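Local coordinates for protein endoglucanase A (Clostridium longisporum, PDB 6Q1I) that hydrolyses internal beta-1,4-glucosidic linkages in cellulose derivatives, lichenan and cereal beta-glucans, and also attacks xylan, at residues A187-I192 against R202-P207; F330-R335 against W340-I345. All blocks are in the same frame, centred on the assembly; numbering follows the deposited sequence.

Both contacts belong to the glycosyl hydrolase family 5 catalytic domain, an eight-stranded (beta/alpha)8 barrel, and they illustrate two kinds of packing found in such a fold. Contact 1 comes first along the chain and packs helix 175-194 against the fifth barrel strand, 204-208. Contact 2 follows in series, within the stretch that leaves the last strand, 314-318, and leads into the C-terminal helix 343-356. They share no helix or strand. Their centres are 32 Å apart and their nearest atoms about 17 Å apart, so contact 1 lies in the helix-strand layer of the barrel and contact 2 at its closing loop, on opposite sides of the chain's centre.

Contact 1 (A187-I192 against R202-P207); sequences AALESI and RAVMMP
Leu-189 of the helix reaches the strand through CB and both methyls, lying across Val-204 and Met-206. Its CB already meets a partner, the methyl CE of Met-206, at 4.1 Å. CG lies opposite the backbone N across the CA-CB bond (chi1 179°), which sends the fork out from the helix, and the two methyls then divide the work. CD1 settles on Val-204, 3.8 Å from its CG2 and close to CB and CG1 as well, with the two side chains set at a slant. CD2 instead turns to Met-206 and stands 4.1 Å from its CE.

The methionine crosses the leucine at about a right angle. Its CG sits between the backbone N and the carbonyl carbon (chi1 52°), and a bend at the last torsion turns CE back against both CB and CD2 of Leu-189. About one turn further along the helix, Ile-192 meets Val-204 tip to tip, its CD1 lying 4.1 Å from Val-204 CG1. Val-204 thus receives two helix residues on its pair of methyls, and no hydrogen bond joins the two segments.

All four side chains are buried. Trp-139 and Ser-143 of helix 128-145 also touch Ile-192, while Val-229 of the next strand and Thr-157 lie against Met-206. The side chain of Met-206 is about 12 Å from that of Gln-160, the changed residue at the probable proton-donor position.

The helix runs nearly antiparallel to the strand, at 166°, with the axes 10.1 Å apart at closest approach. Such an apolar layer between a parallel strand and the helix preceding it is the outer packing of a TIM barrel, here joining the fifth strand to its covering helix.

Contact 2 (F330-R335 against W340-I345); sequences FGLLNR and WYFSDI
Tyr-341 CG lies opposite its own carbonyl carbon, while Asn-334 CG points away from its backbone N (chi1 -177°); together these torsions lay the phenol ring beneath the asparagine side chain. Asn-334 CB stands over one face of the ring, 3.8 Å from its centroid, in a CH-pi contact, and the amide is tilted 21° from the ring plane. ND2 comes to 3.5 Å from Tyr-341 CE1. Asn-334 OD1 and Tyr-341 OH are both engaged by other residues: Asn-334 OD1 accepts the backbone N-H groups of Ser-336 and Thr-337, and Tyr-341 OH is hydrogen-bonded to Asn-320 OD1.

A second CH-pi contact forms where Leu-333 crosses the Trp-340 indole at a slant. Its CD1 sits over the six-membered ring, offset toward the rim, 4.0 Å from the centroid, while CB touches CZ3. Lys-63 of helix 58-67 borders both residues.

A single beta bridge pairs the backbones of Leu-333 and Trp-340 in the loop that leads from the last strand of the TIM barrel into the C-terminal helix 343-356. The cross-segment hydrogen bond runs from Tyr-341 N to Leu-332 O at 2.7 Å; the hydrogen bond is bent (142°) and the donor lies well out of the carbonyl plane. The same oxygen receives a CA-H...O contact from Trp-340 CA at 3.3 Å.

Where the helix begins, Phe-342 takes the N-cap position and presents the edge of its ring to Gly-331 O. Leu-332 reaches past it to Ile-345 at about a right angle, CD2 lying 3.8 Å from Ile-345 CG2, and Trp-316 of strand 314-318 touches both of these aliphatic side chains.

Contact 1 (A187-I192 against R202-P207)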
loop_
_atom_site.group_PDB
_atom_site.type_symbol
_atom_site.label_atom_id
_atom_site.label_comp_id
_atom_site.label_asym_id
_atom_site.label_seq_id
_atom_site.Cartn_x
_atom_site.Cartn_y
_atom_site.Cartn_z
ATOM N N ALA A 187 4.672 -10.529 -14.629
ATOM C CA ALA A 187 6.118 -10.620 -14.802
ATOM C C ALA A 187 6.836 -10.488 -13.470
ATOM O O ALA A 187 7.792 -11.222 -13.201
ATOM C CB ALA A 187 6.607 -9.542 -15.770
ATOM N N ALA A 188 6.392 -9.553 -12.626
ATOM C CA ALA A 188 6.978 -9.424 -11.298
ATOM C C ALA A 188 6.767 -10.692 -10.481
ATOM O O ALA A 188 7.693 -11.170 -9.813
ATOM C CB ALA A 188 6.358 -8.227 -10.583
ATOM N N LEU A 189 5.550 -11.249 -10.522
ATOM C CA LEU A 189 5.272 -12.485 -9.796
ATOM C C LEU A 189 6.162 -13.626 -10.282
ATOM O O LEU A 189 6.679 -14.405 -9.474
ATOM C CB LEU A 189 3.797 -12.850 -9.957
ATOM C CG LEU A 189 3.335 -14.139 -9.276
ATOM C CD1 LEU A 189 3.472 -14.058 -7.773
ATOM C CD2 LEU A 189 1.907 -14.434 -9.674
ATOM N N GLU A 190 6.339 -13.754 -11.597
ATOM C CA GLU A 190 7.175 -14.830 -12.120
ATOM C C GLU A 190 8.592 -14.710 -11.585
ATOM O O GLU A 190 9.208 -15.709 -11.205
ATOM C CB GLU A 190 7.169 -14.798 -13.649
ATOM C CG GLU A 190 7.696 -16.064 -14.321
ATOM C CD GLU A 190 9.209 -16.132 -14.463
ATOM O OE1 GLU A 190 9.900 -15.087 -14.407
ATOM O OE2 GLU A 190 9.701 -17.264 -14.655
ATOM N N SER A 191 9.118 -13.486 -11.535
ATOM C CA SER A 191 10.463 -13.268 -11.012
ATOM C C SER A 191 10.558 -13.606 -9.529
ATOM O O SER A 191 11.559 -14.183 -9.087
ATOM C CB SER A 191 10.898 -11.831 -11.285
ATOM O OG SER A 191 11.009 -11.602 -12.679
ATOM N N ILE A 192 9.532 -13.260 -8.747
ATOM C CA ILE A 192 9.513 -13.618 -7.329
ATOM C C ILE A 192 9.560 -15.135 -7.177
ATOM O O ILE A 192 10.401 -15.687 -6.458
ATOM C CB ILE A 192 8.263 -13.020 -6.647
ATOM C CG1 ILE A 192 8.338 -11.486 -6.578
ATOM C CG2 ILE A 192 8.062 -13.622 -5.270
ATOM C CD1 ILE A 192 7.000 -10.811 -6.306
ATOM N N ARG A 202 5.183 -17.453 -0.892
ATOM C CA ARG A 202 4.897 -16.189 -0.223
ATOM C C ARG A 202 3.688 -15.511 -0.850
ATOM O O ARG A 202 3.547 -15.460 -2.072
ATOM C CB ARG A 202 6.110 -15.263 -0.361
ATOM C CG ARG A 202 6.001 -13.976 0.462
ATOM C CD ARG A 202 7.225 -13.061 0.347
ATOM N NE ARG A 202 8.452 -13.799 0.601
ATOM C CZ ARG A 202 8.848 -14.216 1.797
ATOM N NH1 ARG A 202 8.137 -13.936 2.886
ATOM N NH2 ARG A 202 9.958 -14.926 1.904
ATOM N N ALA A 203 2.836 -14.943 -0.007
ATOM C CA ALA A 203 1.712 -14.172 -0.514
ATOM C C ALA A 203 2.220 -12.963 -1.284
ATOM O O ALA A 203 3.138 -12.259 -0.839
ATOM C CB ALA A 203 0.839 -13.710 0.650
ATOM N N VAL A 204 1.596 -12.706 -2.433
ATOM C CA VAL A 204 1.961 -11.584 -3.290
ATOM C C VAL A 204 0.710 -10.790 -3.631
ATOM O O VAL A 204 -0.206 -11.313 -4.276
ATOM C CB VAL A 204 2.688 -12.040 -4.568
ATOM C CG1 VAL A 204 2.991 -10.832 -5.461
ATOM C CG2 VAL A 204 3.969 -12.789 -4.230
ATOM N N MET A 205 0.670 -9.538 -3.186
ATOM C CA MET A 205 -0.342 -8.571 -3.574
ATOM C C MET A 205 0.012 -7.948 -4.919
ATOM O O MET A 205 1.188 -7.735 -5.234
ATOM C CB MET A 205 -0.404 -7.450 -2.531
ATOM C CG MET A 205 -1.042 -7.859 -1.229
ATOM S SD MET A 205 -0.889 -6.674 0.126
ATOM C CE MET A 205 -1.596 -5.219 -0.612
ATOM N N MET A 206 -1.021 -7.649 -5.710
ATOM C CA MET A 206 -0.820 -6.948 -6.971
ATOM C C MET A 206 -2.040 -6.092 -7.251
ATOM O O MET A 206 -3.168 -6.527 -6.967
ATOM C CB MET A 206 -0.571 -7.898 -8.142
ATOM C CG MET A 206 -1.596 -8.995 -8.309
ATOM S SD MET A 206 -1.107 -10.228 -9.523
ATOM C CE MET A 206 0.465 -10.693 -8.932
ATOM N N PRO A 207 -1.852 -4.881 -7.771
ATOM C CA PRO A 207 -2.966 -3.940 -7.888
ATOM C C PRO A 207 -3.707 -4.003 -9.214
ATOM O O PRO A 207 -3.197 -4.468 -10.240
ATOM C CB PRO A 207 -2.269 -2.577 -7.778
ATOM C CG PRO A 207 -0.935 -2.824 -8.424
ATOM C CD PRO A 207 -0.554 -4.221 -8.015
#

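Contact 2 (F330-R335 against W340-I345)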
loop_
_atom_site.group_PDB
_atom_site.type_symbol
_atom_site.label_atom_id
_atom_site.label_comp_id
_atom_site.label_asym_id
_atom_site.label_seq_id
_atom_site.Cartn_x
_atom_site.Cartn_y
_atom_site.Cartn_z
ATOM N N PHE A 330 -2.780 13.264 6.084
ATOM C CA PHE A 330 -3.230 11.980 6.607
ATOM C C PHE A 330 -2.523 11.576 7.905
ATOM O O PHE A 330 -2.771 10.486 8.428
ATOM C CB PHE A 330 -3.002 10.881 5.551
ATOM C CG PHE A 330 -3.865 11.008 4.308
ATOM C CD1 PHE A 330 -5.197 10.643 4.338
ATOM C CD2 PHE A 330 -3.334 11.442 3.108
ATOM C CE1 PHE A 330 -5.991 10.732 3.219
ATOM C CE2 PHE A 330 -4.126 11.532 1.976
ATOM C CZ PHE A 330 -5.454 11.166 2.027
ATOM N N GLY A 331 -1.666 12.439 8.444
ATOM C CA GLY A 331 -0.827 12.031 9.557
ATOM C C GLY A 331 -1.622 11.707 10.810
ATOM O O GLY A 331 -2.541 12.437 11.197
ATOM N N LEU A 332 -1.220 10.622 11.480
ATOM C CA LEU A 332 -1.800 10.227 12.760
ATOM C C LEU A 332 -0.779 10.145 13.885
ATOM O O LEU A 332 -1.057 10.610 14.995
ATOM C CB LEU A 332 -2.540 8.883 12.647
ATOM C CG LEU A 332 -3.841 8.890 11.851
ATOM C CD1 LEU A 332 -4.469 7.512 11.897
ATOM C CD2 LEU A 332 -4.830 9.946 12.356
ATOM N N LEU A 333 0.374 9.527 13.652
ATOM C CA LEU A 333 1.442 9.447 14.642
ATOM C C LEU A 333 2.440 10.571 14.397
ATOM O O LEU A 333 3.012 10.670 13.311
ATOM C CB LEU A 333 2.170 8.104 14.550
ATOM C CG LEU A 333 3.375 7.955 15.483
ATOM C CD1 LEU A 333 2.919 7.928 16.940
ATOM C CD2 LEU A 333 4.172 6.706 15.135
ATOM N N ASN A 334 2.669 11.404 15.401
ATOM C CA ASN A 334 3.728 12.405 15.321
ATOM C C ASN A 334 5.054 11.692 15.569
ATOM O O ASN A 334 5.339 11.264 16.692
ATOM C CB ASN A 334 3.483 13.501 16.352
ATOM C CG ASN A 334 4.507 14.611 16.275
ATOM O OD1 ASN A 334 5.680 14.376 15.995
ATOM N ND2 ASN A 334 4.069 15.827 16.546
ATOM N N ARG A 335 5.853 11.526 14.515
ATOM C CA ARG A 335 7.051 10.708 14.629
ATOM C C ARG A 335 8.146 11.373 15.442
ATOM O O ARG A 335 9.065 10.682 15.884
ATOM C CB ARG A 335 7.570 10.342 13.246
ATOM C CG ARG A 335 6.618 9.453 12.481
ATOM C CD ARG A 335 7.208 8.986 11.191
ATOM N NE ARG A 335 6.165 8.623 10.233
ATOM C CZ ARG A 335 6.419 8.375 8.954
ATOM N NH1 ARG A 335 7.666 8.417 8.520
ATOM N NH2 ARG A 335 5.438 8.106 8.109
ATOM N N TRP A 340 0.189 11.115 19.375
ATOM C CA TRP A 340 -0.709 11.082 18.225
ATOM C C TRP A 340 -1.167 12.492 17.884
ATOM O O TRP A 340 -1.497 13.282 18.770
ATOM C CB TRP A 340 -1.935 10.201 18.515
ATOM C CG TRP A 340 -1.550 8.848 18.942
ATOM C CD1 TRP A 340 -1.419 8.408 20.219
ATOM C CD2 TRP A 340 -1.196 7.748 18.098
ATOM N NE1 TRP A 340 -1.007 7.106 20.233
ATOM C CE2 TRP A 340 -0.865 6.671 18.942
ATOM C CE3 TRP A 340 -1.135 7.565 16.715
ATOM C CZ2 TRP A 340 -0.470 5.437 18.452
ATOM C CZ3 TRP A 340 -0.751 6.326 16.230
ATOM C CH2 TRP A 340 -0.421 5.285 17.099
ATOM N N TYR A 341 -1.182 12.808 16.589
ATOM C CA TYR A 341 -1.815 14.044 16.145
ATOM C C TYR A 341 -3.306 14.030 16.466
ATOM O O TYR A 341 -3.882 15.061 16.832
ATOM C CB TYR A 341 -1.644 14.211 14.631
ATOM C CG TYR A 341 -0.240 14.452 14.132
ATOM C CD1 TYR A 341 0.433 15.632 14.417
ATOM C CD2 TYR A 341 0.393 13.504 13.341
ATOM C CE1 TYR A 341 1.715 15.848 13.940
ATOM C CE2 TYR A 341 1.666 13.715 12.854
ATOM C CZ TYR A 341 2.323 14.886 13.160
ATOM O OH TYR A 341 3.598 15.101 12.679
ATOM N N PHE A 342 -3.955 12.862 16.310
ATOM C CA PHE A 342 -5.393 12.676 16.524
ATOM C C PHE A 342 -5.605 11.329 17.221
ATOM O O PHE A 342 -5.893 10.307 16.592
ATOM C CB PHE A 342 -6.166 12.757 15.199
ATOM C CG PHE A 342 -5.998 14.070 14.502
ATOM C CD1 PHE A 342 -6.707 15.177 14.928
ATOM C CD2 PHE A 342 -5.116 14.210 13.441
ATOM C CE1 PHE A 342 -6.544 16.401 14.318
ATOM C CE2 PHE A 342 -4.945 15.438 12.824
ATOM C CZ PHE A 342 -5.665 16.533 13.266
ATOM N N SER A 343 -5.468 11.325 18.548
ATOM C CA SER A 343 -5.678 10.089 19.292
ATOM C C SER A 343 -7.085 9.543 19.081
ATOM O O SER A 343 -7.275 8.326 19.109
ATOM C CB SER A 343 -5.383 10.298 20.779
ATOM O OG SER A 343 -6.250 11.261 21.336
ATOM N N ASP A 344 -8.081 10.420 18.866
ATOM C CA ASP A 344 -9.448 9.935 18.680
ATOM C C ASP A 344 -9.581 9.111 17.403
ATOM O O ASP A 344 -10.391 8.176 17.349
ATOM C CB ASP A 344 -10.450 11.098 18.636
ATOM C CG ASP A 344 -10.670 11.769 19.991
ATOM O OD1 ASP A 344 -10.342 11.183 21.041
ATOM O OD2 ASP A 344 -11.202 12.898 19.985
ATOM N N ILE A 345 -8.828 9.454 16.360
ATOM C CA ILE A 345 -8.893 8.687 15.116
ATOM C C ILE A 345 -8.176 7.352 15.277
ATOM O O ILE A 345 -8.688 6.302 14.875
ATOM C CB ILE A 345 -8.362 9.499 13.920
ATOM C CG1 ILE A 345 -9.188 10.773 13.732
ATOM C CG2 ILE A 345 -8.373 8.642 12.642
ATOM C CD1 ILE A 345 -8.617 11.737 12.703
#